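Local coordinates for transcriptional repressor of the blcABC operon (PDB 3MQ0), which represses transcription of the blcABC operon in Agrobacterium tumefaciens, probably by binding DNA through a helix-turn-helix domain, and is regulated via oligomerization, at residues 123-128 and 232-237; 114-119 and 236-241. All blocks are in the same frame, centred on the assembly; numbering follows the deposited sequence.

Interaction 1 (123-128 and 232-237); sequences LTVREG and ASAGIA
Strands 120-127 and 232-241 run antiparallel as central neighbours in the sheet of the GAF-fold domain, and here they begin to part, their short axes inclined at 138°. Thr124 and Gly235 form the hydrogen-bonded pair: Thr124 N donates to Gly235 O at 2.9 Å, in the carbonyl plane, and Gly235 N returns a bond to Thr124 O, also 2.9 Å, from 27° above that carbonyl's plane. Leu123 pairs with Ile236 in the neighbouring non-hydrogen-bonded position, where Leu123 CA adds a CA-H...O contact to Gly235 O. The Leu123 side chain starts with CG anti to the backbone N (chi1 177°); CB and CG each lie 4.2 Å from Gly235 O, and the methyl CD1 is 3.5 Å from that oxygen and 4.1 Å from Ala234 CB. Helix 102-110 packs on the same face, through Val103 and Phe106. On the other face Thr124 OG1 hydrogen-bonds to Thr160 OG1.

Beyond Thr124 no direct hydrogen bond joins the strands, though Val125 CG1 rests 3.8 Å from Ser233 O. A water bridges the gap, accepting from Arg126 N at 2.8 Å and donating to Ser233 O at 2.9 Å. On the other side, against strand 218-226, Ser233 and Ala234 both face Ile225, a classic beta bulge. Polarity is thus met by two backbone hydrogen bonds, then one bridging water; small Ala234 receives Leu123, while side-chain-less Gly235 lies beside Thr124 OG1.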
ATOM      1  N   LEU B 123     -17.424   7.608  17.269  1.00 11.87           N
ATOM      2  CA  LEU B 123     -16.245   7.415  16.435  1.00 10.94           C
ATOM      3  C   LEU B 123     -15.792   8.805  16.032  1.00 12.25           C
ATOM      4  O   LEU B 123     -16.595   9.596  15.526  1.00 12.02           O
ATOM      5  CB  LEU B 123     -16.623   6.645  15.176  1.00 10.64           C
ATOM      6  CG  LEU B 123     -15.528   6.392  14.128  1.00 12.38           C
ATOM      7  CD1 LEU B 123     -14.533   5.398  14.692  1.00 16.52           C
ATOM      8  CD2 LEU B 123     -16.148   5.881  12.806  1.00 12.28           C
ATOM      9  N   THR B 124     -14.513   9.101  16.243  1.00 10.51           N
ATOM     10  CA  THR B 124     -14.000  10.436  15.981  1.00 10.89           C
ATOM     11  C   THR B 124     -12.691  10.407  15.227  1.00 14.02           C
ATOM     12  O   THR B 124     -12.004   9.386  15.191  1.00 15.65           O
ATOM     13  CB  THR B 124     -13.720  11.190  17.282  1.00 15.03           C
ATOM     14  OG1 THR B 124     -12.607  10.575  17.944  1.00 15.89           O
ATOM     15  CG2 THR B 124     -14.940  11.185  18.189  1.00 14.98           C
ATOM     16  N   VAL B 125     -12.342  11.543  14.635  1.00 12.94           N
ATOM     17  CA  VAL B 125     -10.996  11.743  14.100  1.00 12.25           C
ATOM     18  C   VAL B 125     -10.443  12.991  14.730  1.00 15.15           C
ATOM     19  O   VAL B 125     -11.218  13.841  15.141  1.00 17.03           O
ATOM     20  CB  VAL B 125     -10.999  11.917  12.574  1.00 18.28           C
ATOM     21  CG1 VAL B 125     -11.523  10.645  11.898  1.00 21.14           C
ATOM     22  CG2 VAL B 125     -11.859  13.107  12.175  1.00 19.84           C
ATOM     23  N   ARG B 126      -9.115  13.096  14.831  1.00 17.09           N
ATOM     24  CA  ARG B 126      -8.487  14.315  15.354  1.00 19.99           C
ATOM     25  C   ARG B 126      -8.116  15.278  14.231  1.00 21.34           C
ATOM     26  O   ARG B 126      -7.512  14.881  13.235  1.00 23.07           O
ATOM     27  CB  ARG B 126      -7.222  13.992  16.171  1.00 21.07           C
ATOM     28  CG  ARG B 126      -6.647  15.205  16.890  1.00 24.52           C
ATOM     29  CD  ARG B 126      -5.370  14.872  17.697  1.00 21.17           C
ATOM     30  NE  ARG B 126      -4.300  14.355  16.843  1.00 20.60           N
ATOM     31  CZ  ARG B 126      -3.460  15.117  16.159  1.00 24.65           C
ATOM     32  NH1 ARG B 126      -3.556  16.441  16.210  1.00 22.27           N
ATOM     33  NH2 ARG B 126      -2.527  14.554  15.414  1.00 31.50           N
ATOM     34  N   GLU B 127      -8.496  16.544  14.386  1.00 14.96           N
ATOM     35  CA  GLU B 127      -7.979  17.595  13.519  1.00 16.78           C
ATOM     36  C   GLU B 127      -7.379  18.681  14.392  1.00 21.13           C
ATOM     37  O   GLU B 127      -8.102  19.445  15.042  1.00 24.08           O
ATOM     38  CB  GLU B 127      -9.081  18.148  12.616  1.00 24.69           C
ATOM     39  CG  GLU B 127      -9.639  17.065  11.687  1.00 28.54           C
ATOM     40  CD  GLU B 127     -10.615  17.585  10.652  1.00 38.07           C
ATOM     41  OE1 GLU B 127     -10.785  18.821  10.546  1.00 32.26           O
ATOM     42  OE2 GLU B 127     -11.209  16.739   9.943  1.00 36.97           O
ATOM     43  N   GLY B 128      -6.052  18.735  14.432  1.00 28.10           N
ATOM     44  CA  GLY B 128      -5.369  19.687  15.285  1.00 27.95           C
ATOM     45  C   GLY B 128      -5.675  19.396  16.741  1.00 22.49           C
ATOM     46  O   GLY B 128      -5.488  18.276  17.201  1.00 21.09           O
ATOM     47  N   ALA B 232      -2.563   5.786  14.279  1.00 23.16           N
ATOM     48  CA  ALA B 232      -3.880   5.973  14.875  1.00 29.34           C
ATOM     49  C   ALA B 232      -4.691   6.926  14.011  1.00 28.09           C
ATOM     50  O   ALA B 232      -4.384   8.109  13.929  1.00 41.00           O
ATOM     51  CB  ALA B 232      -3.752   6.513  16.272  1.00 32.41           C
ATOM     52  N   SER B 233      -5.726   6.408  13.363  1.00 23.82           N
ATOM     53  CA  SER B 233      -6.479   7.197  12.394  1.00 29.02           C
ATOM     54  C   SER B 233      -7.801   7.695  12.949  1.00 23.85           C
ATOM     55  O   SER B 233      -8.369   8.663  12.438  1.00 21.06           O
ATOM     56  CB  SER B 233      -6.730   6.383  11.121  1.00 34.44           C
ATOM     57  OG  SER B 233      -7.489   5.215  11.395  1.00 41.65           O
ATOM     58  N   ALA B 234      -8.303   7.016  13.974  1.00 15.37           N
ATOM     59  CA  ALA B 234      -9.589   7.376  14.548  1.00 10.98           C
ATOM     60  C   ALA B 234      -9.644   6.898  15.988  1.00 14.73           C
ATOM     61  O   ALA B 234      -8.787   6.145  16.424  1.00 16.14           O
ATOM     62  CB  ALA B 234     -10.733   6.758  13.736  1.00 13.33           C
ATOM     63  N   GLY B 235     -10.657   7.350  16.716  1.00 11.84           N
ATOM     64  CA  GLY B 235     -10.868   6.913  18.089  1.00  8.45           C
ATOM     65  C   GLY B 235     -12.284   6.392  18.238  1.00 14.89           C
ATOM     66  O   GLY B 235     -13.204   6.849  17.556  1.00 12.64           O
ATOM     67  N   ILE B 236     -12.463   5.419  19.115  1.00  8.43           N
ATOM     68  CA  ILE B 236     -13.790   4.950  19.460  1.00 10.44           C
ATOM     69  C   ILE B 236     -13.973   5.110  20.968  1.00 11.62           C
ATOM     70  O   ILE B 236     -13.018   4.903  21.735  1.00 12.53           O
ATOM     71  CB  ILE B 236     -14.013   3.490  19.020  1.00 12.07           C
ATOM     72  CG1 ILE B 236     -15.424   3.036  19.349  1.00 16.01           C
ATOM     73  CG2 ILE B 236     -13.016   2.526  19.680  1.00 13.07           C
ATOM     74  CD1 ILE B 236     -15.720   1.609  18.840  1.00 27.87           C
ATOM     75  N   ALA B 237     -15.170   5.496  21.398  1.00  7.46           N
ATOM     76  CA  ALA B 237     -15.414   5.619  22.842  1.00  8.27           C
ATOM     77  C   ALA B 237     -16.798   5.130  23.202  1.00 12.29           C
ATOM     78  O   ALA B 237     -17.715   5.188  22.396  1.00 12.13           O
ATOM     79  CB  ALA B 237     -15.245   7.083  23.296  1.00 14.77           C
TER
HETATM   80  O   HOH W   1      -7.487  11.112  13.602  1.00 25.09           O

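Interaction 2 (114-119 and 236-241); sequences HDLDPY and IAISLI
Apolar packing carries the whole contact between the loop 114-119, which leads from helix 102-110 into strand 120-127, and the second half of strand 232-241; no hydrogen bond crosses it. This is plain structural packing, laying the helix-to-strand connection on the face of the GAF-fold sheet that bears Ile238 and Leu240. Tyr119 contributes most. Its CB meets Ile238 CB at 3.9 Å, and further out CD1 lies 4.0 Å from Leu240 CB, the tyrosine and leucine side chains running side by side in the same direction. The CD2 methyl of Leu116 touches the CG2 branch of Ile238 at 4.2 Å. Within the loop, Pro118 CB sits over the centre of one face of the Tyr119 ring, 4.0 Å above its plane, while Lys249 and Leu253 of helix 247-267 also touch the tyrosine.

Hydrogen bonds stay off the interface. Tyr119 N donates to Leu116 O at 3.0 Å, closing a type I beta turn, and both side chains leave the backbone toward the strand. Tyr119 O is taken by Arg137 NH2.

Ser239 O lies near the plane of the Tyr119 ring, at its edge. It is buried without a polar partner in the model, so this seam closes by hydrophobic burial at the price of one unsatisfied carbonyl.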
ATOM      1  N   HIS B 114     -23.085  -7.289  20.957  1.00 36.23           N
ATOM      2  CA  HIS B 114     -24.183  -6.970  21.860  1.00 37.54           C
ATOM      3  C   HIS B 114     -23.689  -6.584  23.256  1.00 30.89           C
ATOM      4  O   HIS B 114     -24.447  -6.046  24.056  1.00 31.99           O
ATOM      5  CB  HIS B 114     -25.183  -8.121  21.906  1.00 42.66           C
ATOM      6  CG  HIS B 114     -25.823  -8.403  20.579  1.00 60.38           C
ATOM      7  ND1 HIS B 114     -25.134  -8.975  19.529  1.00 65.73           N
ATOM      8  CD2 HIS B 114     -27.074  -8.166  20.122  1.00 68.24           C
ATOM      9  CE1 HIS B 114     -25.940  -9.092  18.490  1.00 68.00           C
ATOM     10  NE2 HIS B 114     -27.124  -8.609  18.823  1.00 70.28           N
ATOM     11  N   ASP B 115     -22.419  -6.858  23.537  1.00 28.97           N
ATOM     12  CA  ASP B 115     -21.805  -6.459  24.802  1.00 37.83           C
ATOM     13  C   ASP B 115     -21.903  -4.948  25.005  1.00 33.89           C
ATOM     14  O   ASP B 115     -22.031  -4.464  26.132  1.00 35.46           O
ATOM     15  CB  ASP B 115     -20.325  -6.856  24.827  1.00 48.32           C
ATOM     16  CG  ASP B 115     -20.060  -8.179  24.128  1.00 65.73           C
ATOM     17  OD1 ASP B 115     -19.790  -9.182  24.835  1.00 75.76           O
ATOM     18  OD2 ASP B 115     -20.127  -8.214  22.876  1.00 62.11           O
ATOM     19  N   LEU B 116     -21.815  -4.206  23.907  1.00 25.91           N
ATOM     20  CA  LEU B 116     -21.806  -2.751  23.964  1.00 23.75           C
ATOM     21  C   LEU B 116     -23.195  -2.119  23.770  1.00 20.23           C
ATOM     22  O   LEU B 116     -23.322  -0.892  23.736  1.00 24.82           O
ATOM     23  CB  LEU B 116     -20.854  -2.203  22.903  1.00 23.89           C
ATOM     24  CG  LEU B 116     -19.396  -2.655  23.014  1.00 30.49           C
ATOM     25  CD1 LEU B 116     -18.618  -2.119  21.835  1.00 22.59           C
ATOM     26  CD2 LEU B 116     -18.781  -2.207  24.339  1.00 33.53           C
ATOM     27  N   ASP B 117     -24.221  -2.951  23.633  1.00 24.33           N
ATOM     28  CA  ASP B 117     -25.586  -2.458  23.434  1.00 21.09           C
ATOM     29  C   ASP B 117     -26.030  -1.411  24.454  1.00 25.37           C
ATOM     30  O   ASP B 117     -26.766  -0.486  24.102  1.00 24.70           O
ATOM     31  CB  ASP B 117     -26.601  -3.613  23.429  1.00 28.91           C
ATOM     32  CG  ASP B 117     -26.623  -4.386  22.111  1.00 35.21           C
ATOM     33  OD1 ASP B 117     -25.816  -4.080  21.206  1.00 32.32           O
ATOM     34  OD2 ASP B 117     -27.455  -5.318  21.992  1.00 38.69           O
ATOM     35  N   PRO B 118     -25.603  -1.552  25.721  1.00 24.30           N
ATOM     36  CA  PRO B 118     -26.069  -0.612  26.749  1.00 32.12           C
ATOM     37  C   PRO B 118     -25.459   0.783  26.622  1.00 28.30           C
ATOM     38  O   PRO B 118     -25.934   1.699  27.292  1.00 24.62           O
ATOM     39  CB  PRO B 118     -25.584  -1.248  28.057  1.00 31.82           C
ATOM     40  CG  PRO B 118     -25.260  -2.676  27.723  1.00 27.67           C
ATOM     41  CD  PRO B 118     -24.815  -2.655  26.300  1.00 28.92           C
ATOM     42  N   TYR B 119     -24.430   0.951  25.793  1.00 22.58           N
ATOM     43  CA  TYR B 119     -23.706   2.226  25.775  1.00 21.09           C
ATOM     44  C   TYR B 119     -23.823   3.007  24.483  1.00 20.32           C
ATOM     45  O   TYR B 119     -23.947   2.439  23.392  1.00 17.14           O
ATOM     46  CB  TYR B 119     -22.220   2.010  26.084  1.00 22.05           C
ATOM     47  CG  TYR B 119     -22.013   1.051  27.221  1.00 20.66           C
ATOM     48  CD1 TYR B 119     -22.288   1.425  28.519  1.00 26.27           C
ATOM     49  CD2 TYR B 119     -21.563  -0.241  26.991  1.00 23.26           C
ATOM     50  CE1 TYR B 119     -22.113   0.546  29.563  1.00 29.21           C
ATOM     51  CE2 TYR B 119     -21.395  -1.129  28.028  1.00 22.87           C
ATOM     52  CZ  TYR B 119     -21.666  -0.728  29.310  1.00 28.44           C
ATOM     53  OH  TYR B 119     -21.505  -1.612  30.354  1.00 33.20           O
ATOM     54  N   ILE B 236     -12.463   5.419  19.115  1.00  8.43           N
ATOM     55  CA  ILE B 236     -13.790   4.950  19.460  1.00 10.44           C
ATOM     56  C   ILE B 236     -13.973   5.110  20.968  1.00 11.62           C
ATOM     57  O   ILE B 236     -13.018   4.903  21.735  1.00 12.53           O
ATOM     58  CB  ILE B 236     -14.013   3.490  19.020  1.00 12.07           C
ATOM     59  CG1 ILE B 236     -15.424   3.036  19.349  1.00 16.01           C
ATOM     60  CG2 ILE B 236     -13.016   2.526  19.680  1.00 13.07           C
ATOM     61  CD1 ILE B 236     -15.720   1.609  18.840  1.00 27.87           C
ATOM     62  N   ALA B 237     -15.170   5.496  21.398  1.00  7.46           N
ATOM     63  CA  ALA B 237     -15.414   5.619  22.842  1.00  8.27           C
ATOM     64  C   ALA B 237     -16.798   5.130  23.202  1.00 12.29           C
ATOM     65  O   ALA B 237     -17.715   5.188  22.396  1.00 12.13           O
ATOM     66  CB  ALA B 237     -15.245   7.083  23.296  1.00 14.77           C
ATOM     67  N   ILE B 238     -16.953   4.672  24.430  1.00  9.25           N
ATOM     68  CA  ILE B 238     -18.290   4.456  24.945  1.00 13.90           C
ATOM     69  C   ILE B 238     -18.522   5.494  26.028  1.00 13.59           C
ATOM     70  O   ILE B 238     -17.583   5.925  26.700  1.00 14.71           O
ATOM     71  CB  ILE B 238     -18.483   3.035  25.490  1.00 20.27           C
ATOM     72  CG1 ILE B 238     -17.492   2.755  26.617  1.00 19.53           C
ATOM     73  CG2 ILE B 238     -18.318   2.003  24.363  1.00 18.48           C
ATOM     74  CD1 ILE B 238     -17.528   1.303  27.099  1.00 29.46           C
ATOM     75  N   SER B 239     -19.764   5.894  26.202  1.00 12.40           N
ATOM     76  CA  SER B 239     -20.197   6.839  27.204  1.00 16.04           C
ATOM     77  C   SER B 239     -21.254   6.233  28.124  1.00 16.71           C
ATOM     78  O   SER B 239     -22.098   5.569  27.675  1.00 18.82           O
ATOM     79  CB  SER B 239     -20.825   8.047  26.531  1.00 25.96           C
ATOM     80  OG  SER B 239     -19.869   8.716  25.789  1.00 42.92           O
ATOM     81  N   LEU B 240     -21.155   6.526  29.404  1.00 18.28           N
ATOM     82  CA  LEU B 240     -22.147   6.037  30.355  1.00 17.61           C
ATOM     83  C   LEU B 240     -22.239   6.988  31.531  1.00 15.06           C
ATOM     84  O   LEU B 240     -21.443   7.924  31.650  1.00 17.62           O
ATOM     85  CB  LEU B 240     -21.782   4.631  30.846  1.00 22.52           C
ATOM     86  CG  LEU B 240     -20.371   4.459  31.410  1.00 23.95           C
ATOM     87  CD1 LEU B 240     -20.355   3.390  32.480  1.00 30.68           C
ATOM     88  CD2 LEU B 240     -19.394   4.100  30.285  1.00 27.75           C
ATOM     89  N   ILE B 241     -23.221   6.753  32.396  1.00 18.87           N
ATOM     90  CA  ILE B 241     -23.359   7.535  33.614  1.00 21.85           C
ATOM     91  C   ILE B 241     -22.291   7.109  34.625  1.00 29.36           C
ATOM     92  O   ILE B 241     -22.215   5.941  35.006  1.00 28.96           O
ATOM     93  CB  ILE B 241     -24.755   7.354  34.225  1.00 23.21           C
ATOM     94  CG1 ILE B 241     -25.818   7.858  33.250  1.00 28.99           C
ATOM     95  CG2 ILE B 241     -24.846   8.073  35.568  1.00 38.10           C
ATOM     96  CD1 ILE B 241     -25.670   9.327  32.901  1.00 37.96           C
TER

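How the interactions relate
Both contacts belong to the GAF-fold effector-type domain of the IclR family and draw on one strand, 232-241, sharing Ile236 and Ala237; their centres lie about 17 Å apart. Along the chain, loop 114-119 comes first, then 123-128 on the strand it feeds, and both meet the same late strand more than 100 residues on. Because the strands are antiparallel, the earlier segment reaches the later half of 232-241. Between the two contacts the pairing is continued by Thr122 with Ala237 and Thr120 with Ser239. Interaction 1 thus joins strands within the six-stranded sheet, whereas interaction 2 packs the entering loop against it, together tying the domain's early and late parts.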